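Local coordinates for protein endoglucanase (Clostridium thermocellum, PDB 2C24) that probably binds xyloglucan and other beta-glucan chains, as the family 30 carbohydrate-binding module of a larger cellulosomal cellulase, at residues V19-D24 / I183-E188; L61-T66 / D174-W179. One frame throughout, in Å; residues are numbered along the deposited sequence.

Contacts 1 and 2 both belong to strand 176-186, which pairs with three others (19-22, 56-63 and 94-101) in one of the two antiparallel sheets of this beta-sandwich module. Strand 94-101 runs beside it through both regions, while its remaining partners follow one another along its length: strand 56-63 at its start, in contact 2, and strand 19-22 near its end, in contact 1. The contact centres lie about 23 Å apart, on opposite sides of the chain's centre, from which contact 2 is about 15 Å and contact 1 about 11 Å away. Contact 1 joins segments near the two ends of the modelled chain, and contact 2 is nested inside the loop thus closed.

Contact 1. Residues V19-D24 / I183-E188; sequences VQIFKD and IKITSE
Val19 and Ile185 form an antiparallel hydrogen-bonded pair, joined by two short backbone bonds: Val19 N to Ile185 O, 2.8 Å, and Ile185 N to Val19 O, also 2.8 Å. Next to it Gln20 faces Lys184 as a non-hydrogen-bonded pair. The register then slips: Ile21 N at 2.7 Å and Phe22 N at 3.1 Å both donate to Ile183 O, approaching from the same face of its carbonyl plane. Two successive N-H groups on one acceptor make a classic beta bulge, and the chain turns a corner at Ile21.

Polar side chains occupy the Gln20-Lys184 face. With CG anti to the backbone N (chi1 -156°) and a bend at chi2, Gln20 curls forward along its own strand so that NE2 donates to Phe22 O at 3.0 Å, from above the carbonyl plane. NE2 also bonds Asp182, whose carboxylate in addition forms a salt bridge with Lys184 NZ.

The apolar groups gather on the other side. The CB atoms of Val19 and Ile185 meet at 3.9 Å, and Ile21 CB packs on Ile183 CG2 at 3.8 Å, while Ile21 CD1 reaches Ile185 CG1. Branched residues suit both extended backbone and buried face here; Leu95 and Tyr89 continue the apolar layer.

Short backbone bonds and apolar contacts between branched side chains thus join the N-terminal strand to the last strand, while Gln20 NE2 links Phe22 O to Asp182, which probably helps to hold the amide in place.

Contact 2. Residues L61-T66 / D174-W179; sequences LNVQTT and DPFTVW
Phe176 O draws three donors. The soundest is Asn62 ND2, at 3.0 Å with an N-H...O angle of 152°; Val63 N and Thr177 OG1 add weak bonds. Phe176 O lies nearly in the plane of the Asn62 amide. Asn62 reaches it by holding CG anti to its backbone N (chi1 175°), and its short side chain suits this bridge to the neighbouring strand. Thr177, paired with Asn62 on the same face, packs its CG2 methyl against Asn62 CB at 3.8 Å.

Further along the antiparallel strands, Leu61 and Val178 make a hydrogen-bonded pair: Val178 N gives a nearly straight bond to Leu61 O, 2.9 Å, and Leu61 N returns a longer, more bent one to Val178 O, 3.2 Å. Their side chains meet on the opposite face, Leu61 CB against Val178 CG2 at 3.7 Å.

Phe176 meets both Leu61 and Val63 there. Leu61 CD2 abuts the ring edge, 3.8 Å from Phe176 CE1, whereas Val63 CG1 approaches obliquely, at a doubtfully short distance. Phe108 lies nearly parallel to the ring. Beyond the regular pairing, Pro175 CB rests 3.6 Å from Val63 O; having no N-H, proline suits this fraying end.

With the bond from Phe176 N to Val63 O weak as well, backbone pairing is poorer at Val63 and Phe176 than at Leu61 and Val178; the Asn62 amide bond and the apolar contacts of Phe176 supplement it at this partly exposed end.

Contact 1. Residues V19-D24 / I183-E188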
# COMPACT_ATOMS: atom_id res chain seq x y z
N VAL A 19 -9.10 -9.91 -1.48
CA VAL A 19 -9.54 -8.52 -1.51
C VAL A 19 -8.58 -7.77 -2.43
O VAL A 19 -7.44 -7.49 -2.07
CB VAL A 19 -9.58 -7.87 -0.10
CG1 VAL A 19 -10.09 -6.43 -0.17
CG2 VAL A 19 -10.47 -8.69 0.84
N GLN A 20 -9.06 -7.47 -3.64
CA GLN A 20 -8.23 -6.85 -4.66
C GLN A 20 -8.07 -5.36 -4.38
O GLN A 20 -9.05 -4.65 -4.15
CB GLN A 20 -8.83 -7.06 -6.05
CG GLN A 20 -7.82 -6.98 -7.19
CD GLN A 20 -6.84 -8.14 -7.19
OE1 GLN A 20 -7.23 -9.30 -7.05
NE2 GLN A 20 -5.56 -7.84 -7.37
N ILE A 21 -6.82 -4.90 -4.38
CA ILE A 21 -6.52 -3.48 -4.17
C ILE A 21 -6.20 -2.83 -5.51
O ILE A 21 -6.81 -1.82 -5.88
CB ILE A 21 -5.39 -3.28 -3.12
CG1 ILE A 21 -5.88 -3.73 -1.73
CG2 ILE A 21 -4.92 -1.83 -3.09
CD1 ILE A 21 -4.80 -3.88 -0.67
N PHE A 22 -5.26 -3.41 -6.24
CA PHE A 22 -4.98 -3.00 -7.61
C PHE A 22 -4.96 -4.21 -8.54
O PHE A 22 -4.34 -5.23 -8.23
CB PHE A 22 -3.65 -2.24 -7.70
CG PHE A 22 -3.19 -2.00 -9.12
CD1 PHE A 22 -3.80 -1.04 -9.91
CD2 PHE A 22 -2.15 -2.76 -9.66
CE1 PHE A 22 -3.39 -0.82 -11.22
CE2 PHE A 22 -1.74 -2.55 -10.97
CZ PHE A 22 -2.35 -1.58 -11.75
N LYS A 23 -5.64 -4.08 -9.68
CA LYS A 23 -5.63 -5.12 -10.72
C LYS A 23 -5.21 -4.55 -12.08
O LYS A 23 -4.15 -4.89 -12.60
CB LYS A 23 -6.99 -5.82 -10.81
CG LYS A 23 -6.97 -7.14 -11.58
CD LYS A 23 -8.39 -7.59 -11.96
CE LYS A 23 -8.39 -8.99 -12.58
NZ LYS A 23 -9.67 -9.29 -13.30
N ASP A 24 -6.05 -3.68 -12.65
CA ASP A 24 -5.83 -3.22 -14.02
C ASP A 24 -6.20 -1.75 -14.27
O ASP A 24 -5.96 -1.22 -15.35
CB ASP A 24 -6.58 -4.13 -15.02
CG ASP A 24 -8.07 -4.29 -14.69
OD1 ASP A 24 -8.73 -5.12 -15.34
OD2 ASP A 24 -8.58 -3.59 -13.78
N ILE A 183 -2.03 -6.18 -6.43
CA ILE A 183 -2.06 -5.93 -5.00
C ILE A 183 -3.37 -6.47 -4.43
O ILE A 183 -4.46 -6.12 -4.90
CB ILE A 183 -1.87 -4.43 -4.64
CG1 ILE A 183 -0.67 -3.85 -5.39
CG2 ILE A 183 -1.69 -4.27 -3.12
CD1 ILE A 183 -0.58 -2.33 -5.33
N LYS A 184 -3.25 -7.35 -3.43
CA LYS A 184 -4.39 -8.07 -2.89
C LYS A 184 -4.18 -8.49 -1.43
O LYS A 184 -3.04 -8.66 -0.99
CB LYS A 184 -4.71 -9.30 -3.76
CG LYS A 184 -3.56 -10.30 -3.92
CD LYS A 184 -3.89 -11.38 -4.95
CE LYS A 184 -2.82 -12.47 -5.01
NZ LYS A 184 -1.47 -11.98 -5.45
N ILE A 185 -5.28 -8.63 -0.70
CA ILE A 185 -5.29 -9.24 0.62
C ILE A 185 -5.84 -10.66 0.49
O ILE A 185 -6.97 -10.85 0.02
CB ILE A 185 -6.18 -8.45 1.63
CG1 ILE A 185 -5.74 -6.98 1.76
CG2 ILE A 185 -6.21 -9.15 3.00
CD1 ILE A 185 -4.30 -6.77 2.19
N THR A 186 -5.05 -11.64 0.89
CA THR A 186 -5.44 -13.05 0.80
C THR A 186 -5.44 -13.71 2.17
O THR A 186 -4.80 -13.22 3.10
CB THR A 186 -4.50 -13.84 -0.13
OG1 THR A 186 -3.20 -13.93 0.47
CG2 THR A 186 -4.38 -13.18 -1.50
N SER A 187 -6.15 -14.83 2.29
CA SER A 187 -6.06 -15.68 3.47
C SER A 187 -6.32 -17.14 3.10
O SER A 187 -7.40 -17.48 2.61
CB SER A 187 -7.03 -15.24 4.57
OG SER A 187 -6.83 -16.00 5.75
N GLU A 188 -5.33 -17.99 3.36
CA GLU A 188 -5.44 -19.43 3.12
C GLU A 188 -6.34 -20.10 4.18
O GLU A 188 -6.56 -21.31 4.15
CB GLU A 188 -4.05 -20.07 3.05
CG GLU A 188 -3.98 -21.46 2.39
CD GLU A 188 -4.06 -21.44 0.86
OE1 GLU A 188 -4.24 -20.36 0.26
OE2 GLU A 188 -3.95 -22.53 0.26

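Contact 2. Residues L61-T66 / D174-W179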
# COMPACT_ATOMS: atom_id res chain seq x y z
N LEU A 61 4.47 4.07 -8.25
CA LEU A 61 4.83 4.94 -7.13
C LEU A 61 6.17 5.61 -7.45
O LEU A 61 7.21 4.96 -7.45
CB LEU A 61 4.91 4.14 -5.82
CG LEU A 61 5.32 4.89 -4.54
CD1 LEU A 61 4.28 5.94 -4.16
CD2 LEU A 61 5.56 3.93 -3.38
N ASN A 62 6.12 6.91 -7.72
CA ASN A 62 7.28 7.66 -8.19
C ASN A 62 7.42 9.02 -7.51
O ASN A 62 6.68 9.96 -7.81
CB ASN A 62 7.20 7.82 -9.72
CG ASN A 62 8.31 8.70 -10.31
OD1 ASN A 62 8.11 9.34 -11.35
ND2 ASN A 62 9.47 8.73 -9.67
N VAL A 63 8.37 9.12 -6.57
CA VAL A 63 8.78 10.41 -6.03
C VAL A 63 9.92 10.96 -6.90
O VAL A 63 10.91 10.26 -7.15
CB VAL A 63 9.12 10.35 -4.51
CG1 VAL A 63 10.12 9.27 -4.22
CG2 VAL A 63 9.63 11.70 -4.00
N GLN A 64 9.75 12.19 -7.36
CA GLN A 64 10.54 12.73 -8.47
C GLN A 64 11.75 13.55 -8.03
O GLN A 64 12.77 13.58 -8.73
CB GLN A 64 9.64 13.57 -9.40
CG GLN A 64 8.55 12.75 -10.10
CD GLN A 64 7.35 13.60 -10.52
OE1 GLN A 64 6.74 14.29 -9.69
NE2 GLN A 64 6.99 13.53 -11.79
N THR A 65 11.63 14.23 -6.89
CA THR A 65 12.73 15.01 -6.32
C THR A 65 12.87 14.78 -4.81
O THR A 65 12.11 14.00 -4.21
CB THR A 65 12.62 16.53 -6.64
OG1 THR A 65 11.32 17.01 -6.28
CG2 THR A 65 12.86 16.80 -8.13
N THR A 66 13.83 15.46 -4.19
CA THR A 66 14.21 15.21 -2.80
C THR A 66 13.29 15.88 -1.77
O THR A 66 12.49 15.20 -1.13
CB THR A 66 15.70 15.59 -2.56
OG1 THR A 66 16.52 14.97 -3.55
CG2 THR A 66 16.16 15.14 -1.18
N ASP A 174 15.02 10.49 -0.29
CA ASP A 174 15.62 10.15 -1.59
C ASP A 174 14.58 9.79 -2.64
O ASP A 174 13.65 9.01 -2.36
CB ASP A 174 16.63 9.01 -1.43
CG ASP A 174 17.72 9.32 -0.41
OD1 ASP A 174 18.34 10.41 -0.49
OD2 ASP A 174 17.97 8.46 0.47
N PRO A 175 14.72 10.35 -3.86
CA PRO A 175 13.81 10.01 -4.97
C PRO A 175 13.95 8.56 -5.42
O PRO A 175 15.05 8.01 -5.40
CB PRO A 175 14.25 10.96 -6.09
CG PRO A 175 15.65 11.32 -5.76
CD PRO A 175 15.74 11.33 -4.27
N PHE A 176 12.84 7.94 -5.81
CA PHE A 176 12.83 6.57 -6.31
C PHE A 176 11.64 6.36 -7.23
O PHE A 176 10.80 7.24 -7.38
CB PHE A 176 12.79 5.56 -5.15
CG PHE A 176 11.50 5.57 -4.36
CD1 PHE A 176 10.44 4.75 -4.72
CD2 PHE A 176 11.36 6.38 -3.24
CE1 PHE A 176 9.25 4.76 -4.00
CE2 PHE A 176 10.17 6.39 -2.51
CZ PHE A 176 9.11 5.58 -2.89
N THR A 177 11.59 5.19 -7.86
CA THR A 177 10.42 4.75 -8.61
C THR A 177 10.28 3.24 -8.44
O THR A 177 11.25 2.50 -8.62
CB THR A 177 10.53 5.12 -10.11
OG1 THR A 177 10.83 6.51 -10.24
CG2 THR A 177 9.22 4.83 -10.84
N VAL A 178 9.09 2.80 -8.06
CA VAL A 178 8.75 1.37 -8.06
C VAL A 178 7.48 1.12 -8.88
O VAL A 178 6.74 2.05 -9.19
CB VAL A 178 8.62 0.77 -6.63
CG1 VAL A 178 9.97 0.79 -5.90
CG2 VAL A 178 7.54 1.48 -5.81
N TRP A 179 7.25 -0.15 -9.23
CA TRP A 179 6.03 -0.57 -9.90
C TRP A 179 5.39 -1.71 -9.11
O TRP A 179 6.09 -2.62 -8.65
CB TRP A 179 6.30 -1.02 -11.34
CG TRP A 179 6.61 0.11 -12.27
CD1 TRP A 179 5.72 0.79 -13.06
CD2 TRP A 179 7.89 0.70 -12.52
NE1 TRP A 179 6.37 1.76 -13.77
CE2 TRP A 179 7.70 1.73 -13.46
CE3 TRP A 179 9.19 0.45 -12.03
CZ2 TRP A 179 8.76 2.52 -13.93
CZ3 TRP A 179 10.24 1.23 -12.50
CH2 TRP A 179 10.02 2.25 -13.44